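Local atomic coordinates of terminase subunit UL89 protein (Human herpesvirus 5, PDB entry 3N4P), a protein that forms the nuclease-bearing large subunit of the viral terminase, the molecular motor that probably translocates viral genomic DNA into empty capsids during packaging. Residues E42-R47 with Y224-I229; Y66-F71 with A137-T142; A146-A151 with I177-Y182. All blocks are in the same frame, centred on the assembly; numbering follows the deposited sequence.

Interaction 1 (E42-R47 with Y224-I229); sequences EFDILR and YLLEQI. With MG (magnesium ion), chain G.
Phe43 reaches from helix 37-45 into the flank of helix 221-229, where Leu225, Leu226 and Ile229 receive its ring. The contact is a small helix-helix packing at the periphery of the terminase nuclease domain, an RNase H-like fold, and one aromatic side chain carries most of it. From CB the chain sets CG anti to the backbone N (chi1 180°), which sends the ring toward the second helix. CD2 is the first ring atom to touch, passing Leu226 CD2 at 3.8 Å near the ring plane, with the two side chains sliding past each other in opposite directions. CE2 comes next and touches both Leu225 CD2 and Ile229 CD1, the latter obliquely at 4.1 Å. At the tip, CZ lies 3.6 Å from Leu225 CD2, a methyl that sits at the ring edge, in plane, on a side chain crossing Phe43 at about a right angle. Leu226 makes its contact from an unrelaxed conformation, its chi1 of -107° lying far from a staggered value. Ile94, Ile204 and Ala206 also touch the Phe43 ring, and Phe199 meets it edge-to-face, so the aromatic group is buried between the helices and the sheet.

Polar chemistry begins one residue later. Asp44 CB brushes Leu226 CD2 at 4.3 Å, while the two carboxylate oxygens take separate tasks. OD2 binds a magnesium ion at 2.5 Å, and the backbone O of Asn52 of the second subunit binds the same ion, so this metal lies at the subunit interface. Arg47 holds Asp44 side-on: its NE donates to Asp44 O at 2.8 Å, and its NH2, which also pairs with Asp220, meets Asp44 OD1 nearly along the C-O axis at 2.7 Å.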
# COMPACT_ATOMS: atom_id res chain seq x y z
N GLU B 42 1.46 8.20 -3.58
CA GLU B 42 1.38 7.28 -2.44
C GLU B 42 0.00 6.66 -2.19
O GLU B 42 -0.11 5.52 -1.76
CB GLU B 42 1.84 8.00 -1.17
CG GLU B 42 3.39 8.08 -1.14
CD GLU B 42 3.90 9.02 -0.05
OE1 GLU B 42 3.26 9.06 1.05
OE2 GLU B 42 4.90 9.74 -0.32
N PHE B 43 -1.05 7.40 -2.46
CA PHE B 43 -2.36 6.81 -2.37
C PHE B 43 -2.58 5.67 -3.39
O PHE B 43 -3.27 4.67 -3.12
CB PHE B 43 -3.35 7.97 -2.48
CG PHE B 43 -4.83 7.57 -2.42
CD1 PHE B 43 -5.43 7.17 -1.24
CD2 PHE B 43 -5.62 7.78 -3.52
CE1 PHE B 43 -6.85 6.92 -1.19
CE2 PHE B 43 -7.00 7.50 -3.50
CZ PHE B 43 -7.61 7.09 -2.33
N ASP B 44 -2.01 5.82 -4.59
CA ASP B 44 -2.02 4.79 -5.61
C ASP B 44 -1.15 3.54 -5.29
O ASP B 44 -1.58 2.42 -5.48
CB ASP B 44 -1.44 5.37 -6.91
CG ASP B 44 -1.95 4.59 -8.15
OD1 ASP B 44 -2.89 3.77 -7.98
OD2 ASP B 44 -1.42 4.77 -9.25
N ILE B 45 0.09 3.76 -4.86
CA ILE B 45 1.02 2.64 -4.75
C ILE B 45 1.15 2.07 -3.35
O ILE B 45 1.74 0.98 -3.18
CB ILE B 45 2.40 2.97 -5.34
CG1 ILE B 45 3.12 4.07 -4.54
CG2 ILE B 45 2.30 3.30 -6.83
CD1 ILE B 45 4.46 4.56 -5.20
N LEU B 46 0.56 2.73 -2.36
CA LEU B 46 0.63 2.22 -0.98
C LEU B 46 -0.80 1.97 -0.42
O LEU B 46 -1.46 2.89 0.10
CB LEU B 46 1.52 3.10 -0.03
CG LEU B 46 3.04 2.86 -0.14
CD1 LEU B 46 3.86 4.01 0.52
CD2 LEU B 46 3.51 1.49 0.49
N ARG B 47 -1.29 0.73 -0.57
CA ARG B 47 -2.63 0.40 -0.10
C ARG B 47 -2.53 -0.65 1.00
O ARG B 47 -1.69 -1.53 0.89
CB ARG B 47 -3.50 -0.16 -1.27
CG ARG B 47 -3.40 0.75 -2.49
CD ARG B 47 -4.24 0.27 -3.62
NE ARG B 47 -3.95 1.08 -4.80
CZ ARG B 47 -4.68 0.99 -5.93
NH1 ARG B 47 -5.71 0.16 -5.98
NH2 ARG B 47 -4.36 1.73 -7.00
N TYR B 224 -9.62 5.71 -10.92
CA TYR B 224 -10.82 6.45 -11.19
C TYR B 224 -11.07 7.58 -10.16
O TYR B 224 -11.43 8.69 -10.53
CB TYR B 224 -11.98 5.46 -11.13
CG TYR B 224 -13.31 6.04 -11.51
CD1 TYR B 224 -14.27 6.30 -10.54
CD2 TYR B 224 -13.62 6.33 -12.86
CE1 TYR B 224 -15.52 6.83 -10.89
CE2 TYR B 224 -14.86 6.89 -13.22
CZ TYR B 224 -15.80 7.11 -12.23
OH TYR B 224 -17.03 7.63 -12.59
N LEU B 225 -10.95 7.25 -8.87
CA LEU B 225 -11.10 8.18 -7.79
C LEU B 225 -9.97 9.28 -7.87
O LEU B 225 -10.25 10.45 -7.67
CB LEU B 225 -11.08 7.46 -6.42
CG LEU B 225 -11.12 8.38 -5.19
CD1 LEU B 225 -12.50 8.96 -5.05
CD2 LEU B 225 -10.78 7.66 -3.87
N LEU B 226 -8.74 8.91 -8.20
CA LEU B 226 -7.71 9.92 -8.43
C LEU B 226 -8.04 10.93 -9.55
O LEU B 226 -7.68 12.13 -9.45
CB LEU B 226 -6.42 9.27 -8.79
CG LEU B 226 -5.20 9.17 -7.87
CD1 LEU B 226 -5.07 10.32 -6.78
CD2 LEU B 226 -4.97 7.80 -7.25
N GLU B 227 -8.67 10.47 -10.63
CA GLU B 227 -9.09 11.40 -11.68
C GLU B 227 -9.99 12.51 -11.12
O GLU B 227 -9.86 13.69 -11.47
CB GLU B 227 -9.78 10.67 -12.88
CG GLU B 227 -8.79 10.24 -13.96
CD GLU B 227 -9.05 8.79 -14.58
OE1 GLU B 227 -8.06 8.12 -15.00
OE2 GLU B 227 -10.21 8.32 -14.69
N GLN B 228 -10.89 12.11 -10.24
CA GLN B 228 -11.75 13.08 -9.54
C GLN B 228 -11.01 13.97 -8.53
O GLN B 228 -11.32 15.14 -8.40
CB GLN B 228 -12.93 12.37 -8.91
CG GLN B 228 -13.81 11.73 -10.00
CD GLN B 228 -15.20 11.22 -9.48
OE1 GLN B 228 -15.69 11.64 -8.41
NE2 GLN B 228 -15.84 10.34 -10.26
N ILE B 229 -10.00 13.42 -7.86
CA ILE B 229 -9.30 14.16 -6.81
C ILE B 229 -8.58 15.32 -7.47
O ILE B 229 -8.48 16.37 -6.89
CB ILE B 229 -8.33 13.25 -6.00
CG1 ILE B 229 -9.14 12.43 -5.02
CG2 ILE B 229 -7.23 14.05 -5.29
CD1 ILE B 229 -8.48 11.20 -4.49
MG MG G . -2.62 4.45 -11.42

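Interaction 2 (Y66-F71 with A137-T142)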
# COMPACT_ATOMS: atom_id res chain seq x y z
N TYR B 66 -21.54 6.90 3.12
CA TYR B 66 -22.35 8.02 2.70
C TYR B 66 -22.76 7.78 1.29
O TYR B 66 -21.93 7.37 0.48
CB TYR B 66 -21.42 9.24 2.64
CG TYR B 66 -22.04 10.49 2.13
CD1 TYR B 66 -22.72 11.35 3.01
CD2 TYR B 66 -21.89 10.88 0.80
CE1 TYR B 66 -23.26 12.58 2.55
CE2 TYR B 66 -22.45 12.08 0.33
CZ TYR B 66 -23.12 12.93 1.21
OH TYR B 66 -23.64 14.11 0.77
N LEU B 67 -23.98 8.17 0.95
CA LEU B 67 -24.36 8.20 -0.44
C LEU B 67 -25.28 9.36 -0.72
O LEU B 67 -25.98 9.84 0.16
CB LEU B 67 -25.05 6.88 -0.87
CG LEU B 67 -26.37 6.55 -0.19
CD1 LEU B 67 -27.37 5.69 -1.09
CD2 LEU B 67 -26.05 5.78 1.07
N ASP B 68 -25.27 9.78 -1.97
CA ASP B 68 -26.12 10.88 -2.44
C ASP B 68 -26.97 10.40 -3.57
O ASP B 68 -26.57 10.52 -4.73
CB ASP B 68 -25.24 12.06 -2.93
CG ASP B 68 -26.07 13.20 -3.54
OD1 ASP B 68 -27.33 13.14 -3.56
OD2 ASP B 68 -25.46 14.18 -4.00
N PRO B 69 -28.16 9.85 -3.26
CA PRO B 69 -28.91 9.27 -4.37
C PRO B 69 -29.27 10.35 -5.38
O PRO B 69 -29.69 11.45 -5.00
CB PRO B 69 -30.17 8.67 -3.72
CG PRO B 69 -30.25 9.28 -2.35
CD PRO B 69 -28.85 9.72 -1.96
N ALA B 70 -29.11 10.02 -6.66
CA ALA B 70 -29.22 10.98 -7.75
C ALA B 70 -30.54 10.87 -8.49
O ALA B 70 -30.87 9.79 -8.98
CB ALA B 70 -28.08 10.79 -8.72
N PHE B 71 -31.26 11.98 -8.61
CA PHE B 71 -32.45 11.98 -9.47
C PHE B 71 -32.45 13.07 -10.54
O PHE B 71 -32.76 12.80 -11.71
CB PHE B 71 -33.76 11.95 -8.64
CG PHE B 71 -33.80 10.80 -7.65
CD1 PHE B 71 -33.73 11.03 -6.28
CD2 PHE B 71 -33.82 9.48 -8.11
CE1 PHE B 71 -33.74 9.95 -5.37
CE2 PHE B 71 -33.81 8.41 -7.21
CZ PHE B 71 -33.78 8.65 -5.84
N ALA B 137 -25.03 7.68 6.34
CA ALA B 137 -25.71 8.92 6.02
C ALA B 137 -26.24 8.92 4.60
O ALA B 137 -25.48 8.68 3.66
CB ALA B 137 -24.69 10.09 6.17
N VAL B 138 -27.46 9.31 4.39
CA VAL B 138 -28.03 9.32 3.04
C VAL B 138 -28.42 10.76 2.82
O VAL B 138 -29.29 11.26 3.52
CB VAL B 138 -29.36 8.47 2.92
CG1 VAL B 138 -29.90 8.51 1.49
CG2 VAL B 138 -29.19 7.00 3.30
N GLU B 139 -27.82 11.41 1.83
CA GLU B 139 -28.16 12.78 1.52
C GLU B 139 -29.54 12.87 0.96
O GLU B 139 -29.88 12.15 0.04
CB GLU B 139 -27.22 13.39 0.48
CG GLU B 139 -27.04 14.93 0.68
CD GLU B 139 -27.13 15.73 -0.62
OE1 GLU B 139 -27.86 16.76 -0.65
OE2 GLU B 139 -26.48 15.34 -1.62
N GLY B 140 -30.30 13.82 1.45
CA GLY B 140 -31.63 14.02 0.90
C GLY B 140 -31.89 15.42 0.43
O GLY B 140 -33.03 15.81 0.40
N ASN B 141 -30.86 16.15 0.00
CA ASN B 141 -30.99 17.60 -0.03
C ASN B 141 -32.22 18.09 -0.77
O ASN B 141 -33.01 18.86 -0.19
CB ASN B 141 -29.68 18.39 -0.39
CG ASN B 141 -29.95 19.87 -0.68
OD1 ASN B 141 -29.33 20.79 -0.09
ND2 ASN B 141 -30.92 20.11 -1.58
N THR B 142 -32.45 17.69 -2.01
CA THR B 142 -33.75 18.18 -2.60
C THR B 142 -34.93 17.24 -2.50
O THR B 142 -36.09 17.68 -2.55
CB THR B 142 -33.65 18.71 -4.03
OG1 THR B 142 -32.36 18.35 -4.57
CG2 THR B 142 -33.86 20.23 -4.06
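Asp68 and Glu139 lie side by side and point the same way, their carboxylate planes turned 61° apart. Two like-charged oxygens, Asp68 OD2 and Glu139 OE2, come within 2.8 Å without a hydrogen bond assigned between them; both residues bind magnesium here, which is consistent with the close approach of the two carboxylates. Tyr66, on the neighbouring strand, lies alongside Glu139 and points the same way, with ring and carboxylate planes only 8° apart and its OH 3.5 Å from Glu139 CG. That hydroxyl is buried and has no polar partner in the model.

The backbone sets the register that brings these side chains together. Strands 62-67 and 133-138 run parallel: Leu67 N donates to Ala137 O at 3.1 Å, and Leu67 O accepts from Glu139 N at 2.9 Å. On the sheet face opposite Tyr66 and Ala137, Leu67 CD2 meets Val138 CG2 at 4.0 Å. Beyond the strand, the Pro69 ring crosses Val138 at about a right angle, CD to CG1. Acidic residues at the ends of adjacent parallel strands, with the side chain of Asp256 about 5 Å from that of Asp68 and all three predicted to be catalytic, are characteristic of the metal-dependent active site of RNase H-like nucleases.

Interaction 3 (A146-A151 with I177-Y182)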
# COMPACT_ATOMS: atom_id res chain seq x y z
N ALA B 146 -37.63 10.41 -0.85
CA ALA B 146 -36.86 9.34 -1.49
C ALA B 146 -35.63 8.86 -0.68
O ALA B 146 -35.30 7.67 -0.71
CB ALA B 146 -36.45 9.73 -2.89
N ALA B 147 -35.00 9.75 0.06
CA ALA B 147 -33.83 9.38 0.86
C ALA B 147 -34.29 8.60 2.08
O ALA B 147 -33.60 7.68 2.51
CB ALA B 147 -33.02 10.61 1.28
N VAL B 148 -35.45 8.98 2.62
CA VAL B 148 -36.11 8.18 3.67
C VAL B 148 -36.26 6.76 3.20
O VAL B 148 -35.79 5.84 3.88
CB VAL B 148 -37.52 8.68 4.07
CG1 VAL B 148 -37.92 8.08 5.43
CG2 VAL B 148 -37.55 10.17 4.15
N ARG B 149 -36.91 6.57 2.06
CA ARG B 149 -37.23 5.24 1.60
C ARG B 149 -36.02 4.44 1.28
O ARG B 149 -35.98 3.24 1.54
CB ARG B 149 -38.17 5.26 0.38
CG ARG B 149 -39.62 5.55 0.71
CD ARG B 149 -40.54 5.42 -0.55
NE ARG B 149 -40.11 6.40 -1.56
CZ ARG B 149 -40.51 7.68 -1.61
NH1 ARG B 149 -41.43 8.16 -0.75
NH2 ARG B 149 -40.03 8.47 -2.55
N ILE B 150 -35.01 5.10 0.70
CA ILE B 150 -33.75 4.46 0.39
C ILE B 150 -33.05 4.01 1.67
O ILE B 150 -32.56 2.89 1.72
CB ILE B 150 -32.85 5.37 -0.50
CG1 ILE B 150 -33.40 5.40 -1.94
CG2 ILE B 150 -31.30 5.01 -0.41
CD1 ILE B 150 -32.71 6.49 -2.82
N ALA B 151 -33.00 4.86 2.69
CA ALA B 151 -32.39 4.44 3.96
C ALA B 151 -33.03 3.13 4.41
O ALA B 151 -32.34 2.15 4.77
CB ALA B 151 -32.56 5.49 5.04
N ILE B 177 -39.85 15.93 14.03
CA ILE B 177 -39.56 14.49 14.05
C ILE B 177 -38.26 14.16 13.30
O ILE B 177 -38.00 14.71 12.23
CB ILE B 177 -40.76 13.66 13.49
CG1 ILE B 177 -40.99 12.33 14.26
CG2 ILE B 177 -40.69 13.51 11.97
CD1 ILE B 177 -39.79 11.42 14.43
N GLU B 178 -37.44 13.29 13.88
CA GLU B 178 -36.20 12.81 13.23
C GLU B 178 -36.56 11.96 12.02
O GLU B 178 -37.57 11.24 12.02
CB GLU B 178 -35.31 12.01 14.19
CG GLU B 178 -35.42 12.50 15.62
CD GLU B 178 -34.16 12.25 16.44
OE1 GLU B 178 -34.27 11.41 17.37
OE2 GLU B 178 -33.10 12.91 16.16
N GLN B 179 -35.78 12.13 10.97
CA GLN B 179 -35.93 11.36 9.74
C GLN B 179 -34.53 10.93 9.34
O GLN B 179 -33.59 11.69 9.54
CB GLN B 179 -36.56 12.19 8.62
CG GLN B 179 -37.94 12.77 8.95
CD GLN B 179 -39.09 11.83 8.64
OE1 GLN B 179 -40.24 12.20 8.80
NE2 GLN B 179 -38.78 10.62 8.19
N PRO B 180 -34.40 9.72 8.78
CA PRO B 180 -33.10 9.08 8.43
C PRO B 180 -32.44 9.70 7.22
O PRO B 180 -32.11 8.98 6.28
CB PRO B 180 -33.50 7.65 8.08
CG PRO B 180 -34.93 7.76 7.61
CD PRO B 180 -35.55 8.85 8.44
N PHE B 181 -32.24 11.03 7.23
CA PHE B 181 -31.49 11.69 6.18
C PHE B 181 -30.48 12.68 6.72
O PHE B 181 -30.44 12.95 7.92
CB PHE B 181 -32.35 12.20 4.99
CG PHE B 181 -33.19 13.43 5.27
CD1 PHE B 181 -34.50 13.31 5.68
CD2 PHE B 181 -32.69 14.71 5.04
CE1 PHE B 181 -35.32 14.43 5.91
CE2 PHE B 181 -33.48 15.84 5.26
CZ PHE B 181 -34.80 15.71 5.71
N TYR B 182 -29.55 13.06 5.84
CA TYR B 182 -28.51 14.04 6.11
C TYR B 182 -28.64 15.14 5.07
O TYR B 182 -28.97 14.88 3.91
CB TYR B 182 -27.11 13.41 6.04
CG TYR B 182 -25.96 14.44 6.04
CD1 TYR B 182 -25.36 14.82 4.85
CD2 TYR B 182 -25.55 15.04 7.21
CE1 TYR B 182 -24.34 15.79 4.83
CE2 TYR B 182 -24.54 16.03 7.20
CZ TYR B 182 -23.95 16.38 6.01
OH TYR B 182 -22.99 17.29 6.01
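Ala147 and Ala151, one turn apart on helix 144-161, face Phe181 and Pro180 in the segment that includes strand 178-179, which pairs antiparallel with strand 165-172. The helix is the connection of a beta-alpha-beta crossover between the parallel strands 133-138 and 165-172, and the contact lays this returning segment against it. The tight part is built from Val148, Ala151 and Pro180. Val148 and Pro180 cross obliquely, CG1 to CG at 3.7 Å, and their CA atoms, 5.7 Å apart, are the nearest pair across the contact. Ala151 CB approaches Pro180 CB at 3.8 Å and lies 3.7 Å from Pro180 O, its small methyl letting the proline come this close. Pro180, whose ring faces the helix, is the centre of an inverse gamma turn, closed by Phe181 N donating to Gln179 O at 2.8 Å. Deeper in, Ala147 CB stands 4.1 Å from Phe181 CB; chi1 of 74° places CG between the backbone N and the carbonyl carbon and turns the ring off to the side, so CB makes the closest approach. Both alanines also rest on Val138 of the central sheet.

No hydrogen bond joins the two segments, and the loose fringe lies on the partly exposed side, where a polar group takes over. Gln179 folds back at chi2 (-87°) and brings its amide to the same valine branch that meets the proline, where NE2 lies 3.8 Å from Val148 CG1, a van der Waals touch by a polar group.

In the fold
Interaction 2 holds two of the predicted catalytic acids and combines main-chain sheet bonds with converging carboxylates. Interaction 3 lies next to it, centres about 9 Å apart, and reaches the same sheet: Tyr182 bonds through its backbone to Val138 and Gly140, while Pro69 packs on Ile150. The contact of interaction 3 itself is apolar and partly open to solvent. Interaction 1 sits on the opposite side of the chain's centre, about 24 Å from interaction 2 between centres, and encloses the other two along the chain. Although its aromatic packing is buried, its polar edge faces the second subunit, so magnesium there bridges chains, whereas in interaction 2 it lies at the predicted nuclease site.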